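Local coordinates for protein ceramide very long chain fatty acid hydroxylase SCS7 (Saccharomyces cerevisiae, PDB 4ZR1) that hydroxylates the very long chain fatty acids of ceramides, postulated at C-2, using electrons from cytochrome b5 and a pair of zinc ions that likely form the catalytic centre, at residues Thr42-Asp47 and Arg82-Gly87; Ala110-Val115 and Gly221-Val226; Val116-Val121 and Ala216-Gly221. All coordinates share one frame; numbering follows the deposited sequence.

Contact 1. Residues Thr42-Asp47 and Arg82-Gly87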
loop_
_atom_site.group_PDB
_atom_site.type_symbol
_atom_site.label_atom_id
_atom_site.label_comp_id
_atom_site.label_asym_id
_atom_site.label_seq_id
_atom_site.Cartn_x
_atom_site.Cartn_y
_atom_site.Cartn_z
ATOM N N THR A 42 -8.709 -1.737 18.716
ATOM C CA THR A 42 -10.061 -2.219 18.486
ATOM C C THR A 42 -10.415 -3.264 19.535
ATOM O O THR A 42 -9.576 -4.093 19.879
ATOM C CB THR A 42 -10.199 -2.815 17.055
ATOM O OG1 THR A 42 -10.174 -1.753 16.087
ATOM C CG2 THR A 42 -11.485 -3.613 16.897
ATOM N N ASP A 43 -11.637 -3.193 20.071
ATOM C CA ASP A 43 -12.220 -4.290 20.847
ATOM C C ASP A 43 -12.550 -5.445 19.897
ATOM O O ASP A 43 -13.435 -5.308 19.053
ATOM C CB ASP A 43 -13.482 -3.816 21.578
ATOM C CG ASP A 43 -14.034 -4.847 22.559
ATOM O OD1 ASP A 43 -13.716 -6.049 22.446
ATOM O OD2 ASP A 43 -14.819 -4.447 23.441
ATOM N N TYR A 44 -11.856 -6.576 20.026
ATOM C CA TYR A 44 -11.992 -7.645 19.031
ATOM C C TYR A 44 -13.403 -8.241 19.036
ATOM O O TYR A 44 -14.072 -8.259 17.998
ATOM C CB TYR A 44 -10.963 -8.762 19.257
ATOM C CG TYR A 44 -9.523 -8.299 19.380
ATOM C CD1 TYR A 44 -9.131 -7.038 18.938
ATOM C CD2 TYR A 44 -8.551 -9.132 19.939
ATOM C CE1 TYR A 44 -7.822 -6.613 19.058
ATOM C CE2 TYR A 44 -7.238 -8.718 20.063
ATOM C CZ TYR A 44 -6.880 -7.456 19.620
ATOM O OH TYR A 44 -5.580 -7.033 19.733
ATOM N N SER A 45 -13.847 -8.725 20.200
ATOM C CA SER A 45 -15.182 -9.312 20.335
ATOM C C SER A 45 -16.286 -8.393 19.833
ATOM O O SER A 45 -17.155 -8.813 19.070
ATOM C CB SER A 45 -15.474 -9.687 21.788
ATOM O OG SER A 45 -14.810 -10.875 22.156
ATOM N N ASN A 46 -16.254 -7.142 20.261
ATOM C CA ASN A 46 -17.284 -6.198 19.856
ATOM C C ASN A 46 -17.313 -6.057 18.340
ATOM O O ASN A 46 -18.379 -6.116 17.714
ATOM C CB ASN A 46 -17.059 -4.836 20.521
ATOM C CG ASN A 46 -18.286 -3.937 20.444
ATOM O OD1 ASN A 46 -19.396 -4.399 20.165
ATOM N ND2 ASN A 46 -18.092 -2.647 20.703
ATOM N N ASP A 47 -16.126 -5.906 17.763
ATOM C CA ASP A 47 -15.967 -5.661 16.338
ATOM C C ASP A 47 -16.471 -6.831 15.489
ATOM O O ASP A 47 -17.103 -6.622 14.452
ATOM C CB ASP A 47 -14.496 -5.362 16.031
ATOM C CG ASP A 47 -14.252 -5.060 14.578
ATOM O OD1 ASP A 47 -14.499 -3.905 14.160
ATOM O OD2 ASP A 47 -13.799 -5.975 13.855
ATOM N N ARG A 82 -9.251 -1.007 11.255
ATOM C CA ARG A 82 -9.232 -1.380 12.656
ATOM C C ARG A 82 -7.809 -1.181 13.167
ATOM O O ARG A 82 -6.930 -0.763 12.416
ATOM C CB ARG A 82 -9.683 -2.831 12.853
ATOM C CG ARG A 82 -10.517 -3.403 11.718
ATOM C CD ARG A 82 -11.960 -2.925 11.734
ATOM N NE ARG A 82 -12.675 -3.384 10.546
ATOM C CZ ARG A 82 -13.915 -3.857 10.564
ATOM N NH1 ARG A 82 -14.496 -4.261 9.444
ATOM N NH2 ARG A 82 -14.569 -3.936 11.712
ATOM N N HIS A 83 -7.584 -1.476 14.441
ATOM C CA HIS A 83 -6.248 -1.417 15.017
ATOM C C HIS A 83 -6.061 -2.569 16.003
ATOM O O HIS A 83 -6.859 -2.740 16.926
ATOM C CB HIS A 83 -6.010 -0.062 15.703
ATOM C CG HIS A 83 -4.590 0.159 16.126
ATOM N ND1 HIS A 83 -3.545 0.223 15.228
ATOM C CD2 HIS A 83 -4.039 0.312 17.353
ATOM C CE1 HIS A 83 -2.414 0.408 15.883
ATOM N NE2 HIS A 83 -2.687 0.470 17.174
ATOM N N TYR A 84 -5.011 -3.359 15.806
ATOM C CA TYR A 84 -4.738 -4.502 16.682
ATOM C C TYR A 84 -4.178 -4.089 18.040
ATOM O O TYR A 84 -4.238 -4.850 19.004
ATOM C CB TYR A 84 -3.767 -5.466 16.006
ATOM C CG TYR A 84 -3.648 -6.802 16.695
ATOM C CD1 TYR A 84 -4.673 -7.743 16.610
ATOM C CD2 TYR A 84 -2.508 -7.139 17.409
ATOM C CE1 TYR A 84 -4.574 -8.975 17.240
ATOM C CE2 TYR A 84 -2.399 -8.373 18.035
ATOM C CZ TYR A 84 -3.437 -9.284 17.948
ATOM O OH TYR A 84 -3.339 -10.504 18.571
ATOM N N GLY A 85 -3.636 -2.878 18.112
ATOM C CA GLY A 85 -2.966 -2.416 19.310
ATOM C C GLY A 85 -1.474 -2.325 19.078
ATOM O O GLY A 85 -1.028 -2.119 17.952
ATOM N N LYS A 86 -0.691 -2.487 20.135
ATOM C CA LYS A 86 0.739 -2.242 20.031
ATOM C C LYS A 86 1.436 -3.344 19.237
ATOM O O LYS A 86 2.544 -3.148 18.739
ATOM C CB LYS A 86 1.357 -2.092 21.426
ATOM C CG LYS A 86 1.224 -0.675 21.978
ATOM C CD LYS A 86 1.851 -0.535 23.349
ATOM C CE LYS A 86 2.094 0.924 23.701
ATOM N NZ LYS A 86 1.886 1.175 25.158
ATOM N N GLY A 87 0.776 -4.490 19.103
ATOM C CA GLY A 87 1.345 -5.616 18.382
ATOM C C GLY A 87 0.843 -5.740 16.951
ATOM O O GLY A 87 0.219 -4.820 16.411
#

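Contact 2. Residues Ala110-Val115 and Gly221-Val226. With TRD (tridecane), chain K.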
loop_
_atom_site.group_PDB
_atom_site.type_symbol
_atom_site.label_atom_id
_atom_site.label_comp_id
_atom_site.label_asym_id
_atom_site.label_seq_id
_atom_site.Cartn_x
_atom_site.Cartn_y
_atom_site.Cartn_z
ATOM N N ALA A 110 17.679 -3.989 1.704
ATOM C CA ALA A 110 17.585 -5.036 0.700
ATOM C C ALA A 110 17.871 -4.499 -0.700
ATOM O O ALA A 110 18.539 -5.160 -1.494
ATOM C CB ALA A 110 16.214 -5.701 0.741
ATOM N N TRP A 111 17.390 -3.295 -1.006
ATOM C CA TRP A 111 17.332 -2.886 -2.410
ATOM C C TRP A 111 18.298 -1.790 -2.845
ATOM O O TRP A 111 18.681 -1.743 -4.013
ATOM C CB TRP A 111 15.902 -2.479 -2.745
ATOM C CG TRP A 111 14.949 -3.629 -2.539
ATOM C CD1 TRP A 111 13.849 -3.650 -1.730
ATOM C CD2 TRP A 111 15.040 -4.938 -3.121
ATOM N NE1 TRP A 111 13.238 -4.880 -1.791
ATOM C CE2 TRP A 111 13.951 -5.689 -2.632
ATOM C CE3 TRP A 111 15.931 -5.544 -4.014
ATOM C CZ2 TRP A 111 13.728 -7.008 -3.004
ATOM C CZ3 TRP A 111 15.711 -6.850 -4.383
ATOM C CH2 TRP A 111 14.615 -7.572 -3.878
ATOM N N LEU A 112 18.701 -0.919 -1.930
ATOM C CA LEU A 112 19.707 0.083 -2.266
ATOM C C LEU A 112 21.042 -0.526 -2.750
ATOM O O LEU A 112 21.714 0.072 -3.577
ATOM C CB LEU A 112 19.958 1.007 -1.079
ATOM C CG LEU A 112 18.883 2.050 -0.767
ATOM C CD1 LEU A 112 19.397 3.027 0.294
ATOM C CD2 LEU A 112 18.468 2.796 -2.012
ATOM N N PRO A 113 21.439 -1.710 -2.246
ATOM C CA PRO A 113 22.625 -2.265 -2.913
ATOM C C PRO A 113 22.365 -2.678 -4.357
ATOM O O PRO A 113 23.282 -2.626 -5.168
ATOM C CB PRO A 113 22.972 -3.487 -2.054
ATOM C CG PRO A 113 22.450 -3.145 -0.708
ATOM C CD PRO A 113 21.170 -2.396 -0.971
ATOM N N VAL A 114 21.145 -3.091 -4.678
ATOM C CA VAL A 114 20.839 -3.437 -6.057
ATOM C C VAL A 114 20.830 -2.159 -6.914
ATOM O O VAL A 114 21.338 -2.161 -8.029
ATOM C CB VAL A 114 19.493 -4.200 -6.170
ATOM C CG1 VAL A 114 19.147 -4.458 -7.621
ATOM C CG2 VAL A 114 19.585 -5.532 -5.424
ATOM N N VAL A 115 20.286 -1.068 -6.373
ATOM C CA VAL A 115 20.291 0.223 -7.058
ATOM C C VAL A 115 21.705 0.675 -7.406
ATOM O O VAL A 115 21.994 1.048 -8.544
ATOM C CB VAL A 115 19.619 1.327 -6.211
ATOM C CG1 VAL A 115 19.883 2.682 -6.820
ATOM C CG2 VAL A 115 18.131 1.086 -6.105
ATOM N N GLY A 221 14.255 3.361 -11.437
ATOM C CA GLY A 221 12.950 2.841 -11.088
ATOM C C GLY A 221 12.969 2.144 -9.735
ATOM O O GLY A 221 12.038 2.292 -8.930
ATOM N N LEU A 222 14.040 1.396 -9.471
ATOM C CA LEU A 222 14.161 0.682 -8.210
ATOM C C LEU A 222 14.351 1.665 -7.050
ATOM O O LEU A 222 13.730 1.501 -5.988
ATOM C CB LEU A 222 15.313 -0.322 -8.265
ATOM C CG LEU A 222 15.468 -1.193 -7.020
ATOM C CD1 LEU A 222 14.204 -1.966 -6.772
ATOM C CD2 LEU A 222 16.635 -2.128 -7.191
ATOM N N PHE A 223 15.186 2.687 -7.261
ATOM C CA PHE A 223 15.430 3.724 -6.248
ATOM C C PHE A 223 14.141 4.471 -5.919
ATOM O O PHE A 223 13.877 4.816 -4.768
ATOM C CB PHE A 223 16.497 4.711 -6.730
ATOM C CG PHE A 223 16.734 5.867 -5.792
ATOM C CD1 PHE A 223 17.501 5.707 -4.646
ATOM C CD2 PHE A 223 16.200 7.113 -6.059
ATOM C CE1 PHE A 223 17.717 6.765 -3.787
ATOM C CE2 PHE A 223 16.422 8.173 -5.210
ATOM C CZ PHE A 223 17.185 8.000 -4.071
ATOM N N GLY A 224 13.342 4.711 -6.950
ATOM C CA GLY A 224 12.059 5.353 -6.789
ATOM C C GLY A 224 11.130 4.509 -5.952
ATOM O O GLY A 224 10.399 5.048 -5.125
ATOM N N TYR A 225 11.165 3.191 -6.151
ATOM C CA TYR A 225 10.356 2.291 -5.330
ATOM C C TYR A 225 10.731 2.410 -3.853
ATOM O O TYR A 225 9.854 2.502 -2.986
ATOM C CB TYR A 225 10.497 0.827 -5.763
ATOM C CG TYR A 225 10.169 -0.078 -4.606
ATOM C CD1 TYR A 225 8.852 -0.230 -4.178
ATOM C CD2 TYR A 225 11.178 -0.734 -3.894
ATOM C CE1 TYR A 225 8.545 -1.031 -3.083
ATOM C CE2 TYR A 225 10.876 -1.531 -2.796
ATOM C CZ TYR A 225 9.557 -1.672 -2.397
ATOM O OH TYR A 225 9.248 -2.447 -1.312
ATOM N N VAL A 226 12.034 2.386 -3.572
ATOM C CA VAL A 226 12.530 2.497 -2.200
ATOM C C VAL A 226 12.133 3.819 -1.553
ATOM O O VAL A 226 11.768 3.857 -0.375
ATOM C CB VAL A 226 14.052 2.356 -2.143
ATOM C CG1 VAL A 226 14.538 2.537 -0.710
ATOM C CG2 VAL A 226 14.459 0.985 -2.705
HETATM C C1 TRD K . 6.194 -2.873 -7.741
HETATM C C2 TRD K . 7.067 -3.058 -8.977
HETATM C C3 TRD K . 8.289 -2.158 -8.874
HETATM C C4 TRD K . 8.981 -1.973 -10.214
HETATM C C5 TRD K . 10.280 -1.205 -10.030
HETATM C C6 TRD K . 11.071 -1.217 -11.321
HETATM C C7 TRD K . 10.922 0.104 -12.055
HETATM C C8 TRD K . 11.204 -0.041 -13.546
HETATM C C9 TRD K . 11.717 1.276 -14.116
HETATM C C10 TRD K . 11.850 1.263 -15.629
HETATM C C11 TRD K . 12.455 2.565 -16.125
HETATM C C12 TRD K . 12.657 2.526 -17.633
HETATM C C13 TRD K . 13.371 3.764 -18.167
#

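Contact 3. Residues Val116-Val121 and Ala216-Gly221. With TRD (tridecane), chain K.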
loop_
_atom_site.group_PDB
_atom_site.type_symbol
_atom_site.label_atom_id
_atom_site.label_comp_id
_atom_site.label_asym_id
_atom_site.label_seq_id
_atom_site.Cartn_x
_atom_site.Cartn_y
_atom_site.Cartn_z
ATOM N N VAL A 116 22.581 0.623 -6.414
ATOM C CA VAL A 116 23.960 1.057 -6.570
ATOM C C VAL A 116 24.759 0.166 -7.531
ATOM O O VAL A 116 25.610 0.660 -8.273
ATOM C CB VAL A 116 24.661 1.113 -5.202
ATOM C CG1 VAL A 116 26.151 1.378 -5.367
ATOM C CG2 VAL A 116 24.014 2.185 -4.320
ATOM N N TYR A 117 24.483 -1.137 -7.536
ATOM C CA TYR A 117 25.194 -2.034 -8.442
ATOM C C TYR A 117 24.820 -1.763 -9.894
ATOM O O TYR A 117 25.698 -1.623 -10.745
ATOM C CB TYR A 117 24.920 -3.496 -8.118
ATOM C CG TYR A 117 25.410 -4.442 -9.203
ATOM C CD1 TYR A 117 26.720 -4.908 -9.210
ATOM C CD2 TYR A 117 24.563 -4.853 -10.230
ATOM C CE1 TYR A 117 27.169 -5.755 -10.208
ATOM C CE2 TYR A 117 25.003 -5.695 -11.227
ATOM C CZ TYR A 117 26.304 -6.147 -11.215
ATOM O OH TYR A 117 26.733 -6.997 -12.218
ATOM N N HIS A 118 23.522 -1.711 -10.184
ATOM C CA HIS A 118 23.071 -1.478 -11.554
ATOM C C HIS A 118 23.487 -0.101 -12.068
ATOM O O HIS A 118 23.823 0.052 -13.240
ATOM C CB HIS A 118 21.559 -1.634 -11.661
ATOM C CG HIS A 118 21.094 -3.057 -11.628
ATOM N ND1 HIS A 118 20.988 -3.778 -10.460
ATOM C CD2 HIS A 118 20.697 -3.889 -12.621
ATOM C CE1 HIS A 118 20.552 -4.995 -10.734
ATOM N NE2 HIS A 118 20.362 -5.087 -12.038
ATOM N N MET A 119 23.475 0.900 -11.197
ATOM C CA MET A 119 23.872 2.232 -11.620
ATOM C C MET A 119 25.381 2.305 -11.809
ATOM O O MET A 119 25.862 2.927 -12.754
ATOM C CB MET A 119 23.412 3.297 -10.617
ATOM C CG MET A 119 23.629 4.732 -11.106
ATOM S SD MET A 119 22.993 5.039 -12.782
ATOM C CE MET A 119 23.152 6.811 -12.894
ATOM N N GLY A 120 26.124 1.676 -10.905
ATOM C CA GLY A 120 27.573 1.646 -11.003
ATOM C C GLY A 120 28.063 0.999 -12.291
ATOM O O GLY A 120 29.032 1.467 -12.882
ATOM N N VAL A 121 27.390 -0.071 -12.719
ATOM C CA VAL A 121 27.690 -0.747 -13.976
ATOM C C VAL A 121 27.500 0.198 -15.153
ATOM O O VAL A 121 28.359 0.303 -16.031
ATOM C CB VAL A 121 26.788 -1.985 -14.199
ATOM C CG1 VAL A 121 26.938 -2.506 -15.626
ATOM C CG2 VAL A 121 27.092 -3.077 -13.181
ATOM N N ALA A 216 20.990 1.657 -15.919
ATOM C CA ALA A 216 20.743 2.994 -15.379
ATOM C C ALA A 216 19.255 3.243 -15.163
ATOM O O ALA A 216 18.853 3.810 -14.146
ATOM C CB ALA A 216 21.322 4.052 -16.305
ATOM N N GLY A 217 18.441 2.823 -16.128
ATOM C CA GLY A 217 17.001 3.005 -16.050
ATOM C C GLY A 217 16.372 2.190 -14.931
ATOM O O GLY A 217 15.562 2.705 -14.160
ATOM N N PHE A 218 16.736 0.912 -14.842
ATOM C CA PHE A 218 16.225 0.061 -13.781
ATOM C C PHE A 218 16.693 0.545 -12.411
ATOM O O PHE A 218 15.932 0.494 -11.443
ATOM C CB PHE A 218 16.651 -1.398 -13.978
ATOM C CG PHE A 218 16.200 -2.303 -12.875
ATOM C CD1 PHE A 218 14.860 -2.673 -12.770
ATOM C CD2 PHE A 218 17.100 -2.773 -11.929
ATOM C CE1 PHE A 218 14.425 -3.507 -11.741
ATOM C CE2 PHE A 218 16.672 -3.614 -10.898
ATOM C CZ PHE A 218 15.331 -3.972 -10.805
ATOM N N ALA A 219 17.939 1.007 -12.324
ATOM C CA ALA A 219 18.451 1.470 -11.043
ATOM C C ALA A 219 17.560 2.594 -10.524
ATOM O O ALA A 219 17.227 2.636 -9.340
ATOM C CB ALA A 219 19.900 1.931 -11.166
ATOM N N GLY A 220 17.157 3.488 -11.426
ATOM C CA GLY A 220 16.305 4.611 -11.080
ATOM C C GLY A 220 14.898 4.215 -10.649
ATOM O O GLY A 220 14.397 4.685 -9.627
ATOM N N GLY A 221 14.255 3.361 -11.437
ATOM C CA GLY A 221 12.950 2.841 -11.088
ATOM C C GLY A 221 12.969 2.144 -9.735
ATOM O O GLY A 221 12.038 2.292 -8.930
HETATM C C1 TRD K . 6.194 -2.873 -7.741
HETATM C C2 TRD K . 7.067 -3.058 -8.977
HETATM C C3 TRD K . 8.289 -2.158 -8.874
HETATM C C4 TRD K . 8.981 -1.973 -10.214
HETATM C C5 TRD K . 10.280 -1.205 -10.030
HETATM C C6 TRD K . 11.071 -1.217 -11.321
HETATM C C7 TRD K . 10.922 0.104 -12.055
HETATM C C8 TRD K . 11.204 -0.041 -13.546
HETATM C C9 TRD K . 11.717 1.276 -14.116
HETATM C C10 TRD K . 11.850 1.263 -15.629
HETATM C C11 TRD K . 12.455 2.565 -16.125
HETATM C C12 TRD K . 12.657 2.526 -17.633
HETATM C C13 TRD K . 13.371 3.764 -18.167
#

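Contact 1. Residues Thr42-Asp47 and Arg82-Gly87
The N-terminal end of helix 44-51, with Asp43 at its N-cap position, is tied here to the loop between helix 71-78 and helix 106-125, probably on the cytoplasmic side of the hydroxylase. Thr42, just before the cap, runs beside His83 and is linked to it by two bonds. Its backbone N donates to His83 O (2.8 Å) almost straight, while OG1, anti to the carbonyl carbon and so beside the backbone N, accepts from His83 N at 3.1 Å. The backbone of His83 is thus held from both its N-H and its carbonyl. Tyr44 reaches the next carbonyl: its OH donates to Tyr84 O (2.7 Å), along a lone pair and in the plane of the carbonyl. The same OH lies over the centre of the Tyr84 ring, 3.2 Å above its plane. The two rings are nearly parallel, at 13°, but slid so far apart, centroids at 5.1 Å, that they barely overlap; the Tyr44 CZ to Tyr84 CE1 approach of 3.6 Å marks where they touch. One turn further on, Asp47, CG anti to its backbone N, makes a salt bridge from the syn lone pair of OD1 to Arg82 NH2 (2.4 Å), the N-H pointing well off the line. OD1 lies near the guanidinium plane, yet carboxylate and guanidinium stand almost perpendicular, at 84°, so the pairing is through one nitrogen. The Arg82 backbone is hydrogen-bonded to Tyr179, at the end of helix 164-179, and His83 touches Met182, so the loop lies between helix 44-51 and that zinc-binding helix.

Contact 2. Residues Ala110-Val115 and Gly221-Val226
This is antiparallel packing of two transmembrane helices, the first (helix 106-125) against the fourth (helix 211-236), well buried and without a hydrogen bond between the two segments. The axes of segments 110-115 and 221-226 come within 9.2 Å, with directions 156° apart. Helix 106-125 is kinked at Pro113, whose nitrogen carries no hydrogen to donate to the turn before, while Val114 N makes only a weak bond, to Trp111 O; Pro113 faces away from the partner. Leu222 is the main apolar projection from 221-226. Its CG, anti to the backbone N, lies 3.6 Å from Val115 CG2, and its CD2 branch crosses Val114 at about a right angle, 3.5 Å from Val114 CG1. Val115 uses both methyls: CG2 also meets the backbone N of Phe223, and CG1 packs on Phe223 CB at 3.9 Å. Leu112 CD2 comes to the edge of the Phe223 ring, 4.0 Å from CD1, and the same methyl also packs against Val226 CG1. Val226 CG2 abuts Trp111 CB at 3.8 Å. The indole of Trp111 and the phenol of Tyr225 form an offset edge-to-face pair, the Tyr225 edge toward the indole face with planes at 74° and Tyr225 CE2 at 3.8 Å from Trp111 CD1. Phe194 of helix 191-208 stacks on Tyr225 and also meets Trp111. Gly221 CA lies 3.5 Å from C7 of a bound tridecane, whose C9 would clash with a CB there. The tyrosine hydroxyl turns to a weak bond with Asp229, leaving cohesion between the two segments to apolar and aromatic packing suited to the membrane interior.

Contact 3. Residues Val116-Val121 and Ala216-Gly221
With CG anti to the carbonyl carbon (chi1 -75°), His118 brings its imidazole against helix 211-236, while Phe218, CG anti to the backbone N (chi1 177°), sends its ring to meet it. They form an edge-to-face pair: Phe218 CD2 sits over the centre of one imidazole face, 3.8 Å from His118 CD2, planes at 61°. Tyr117 CD2 lies against the opposite face near its rim, and His118 ND1 is hydrogen-bonded to Val114 O one turn back, which fixes the rotation of the ring. An alanine in place of His118 removes the bond to Val114 O and the surface under the Phe218 edge, which would probably loosen the helix packing. Here the first and fourth transmembrane helices, antiparallel, come closer: the axes of 116-121 and 216-221 approach to 7.8 Å, consistent with the small Ala216 and Ala219 on the facing side. The Ala219 methyl lies 3.7 Å from Met119 N and 4.0 Å from His118 CB. Met119, bent at chi2, lays SD alongside Ala216, 4.0 Å from its CB. Phe135 of helix 128-154 touches both Met119 and Ala219. The fourth helix also borders bound tridecane: Phe218 CE1 is 4.1 Å from C6, Gly217 O 3.7 Å from C11 of the same molecule, and a CB on Gly217 would be crowded by its C13. Phe218 also lines a second tridecane site and meets Tyr202 of helix 191-208 edge-to-face.

From the N terminus, contact 1 comes first and closes a short, partly helical loop, bringing the chain after helix 71-78 back to helix 44-51 in the part inferred to be cytoplasmic. That loop is complete before helix 106-125 begins. Contacts 2 and 3 then join this helix to helix 211-236 across a long excursion through helices 128-154, 164-179 and 191-208. Because the two helices run antiparallel, contact 3 lies within contact 2: 116-121 pairs with 216-221, and 110-115 with 221-226. The two share Gly221, touch through Val115 and Ala219, and border the same tridecane. Contact 1 lies across the chain's centre, about 34 Å from contact 2 centre to centre.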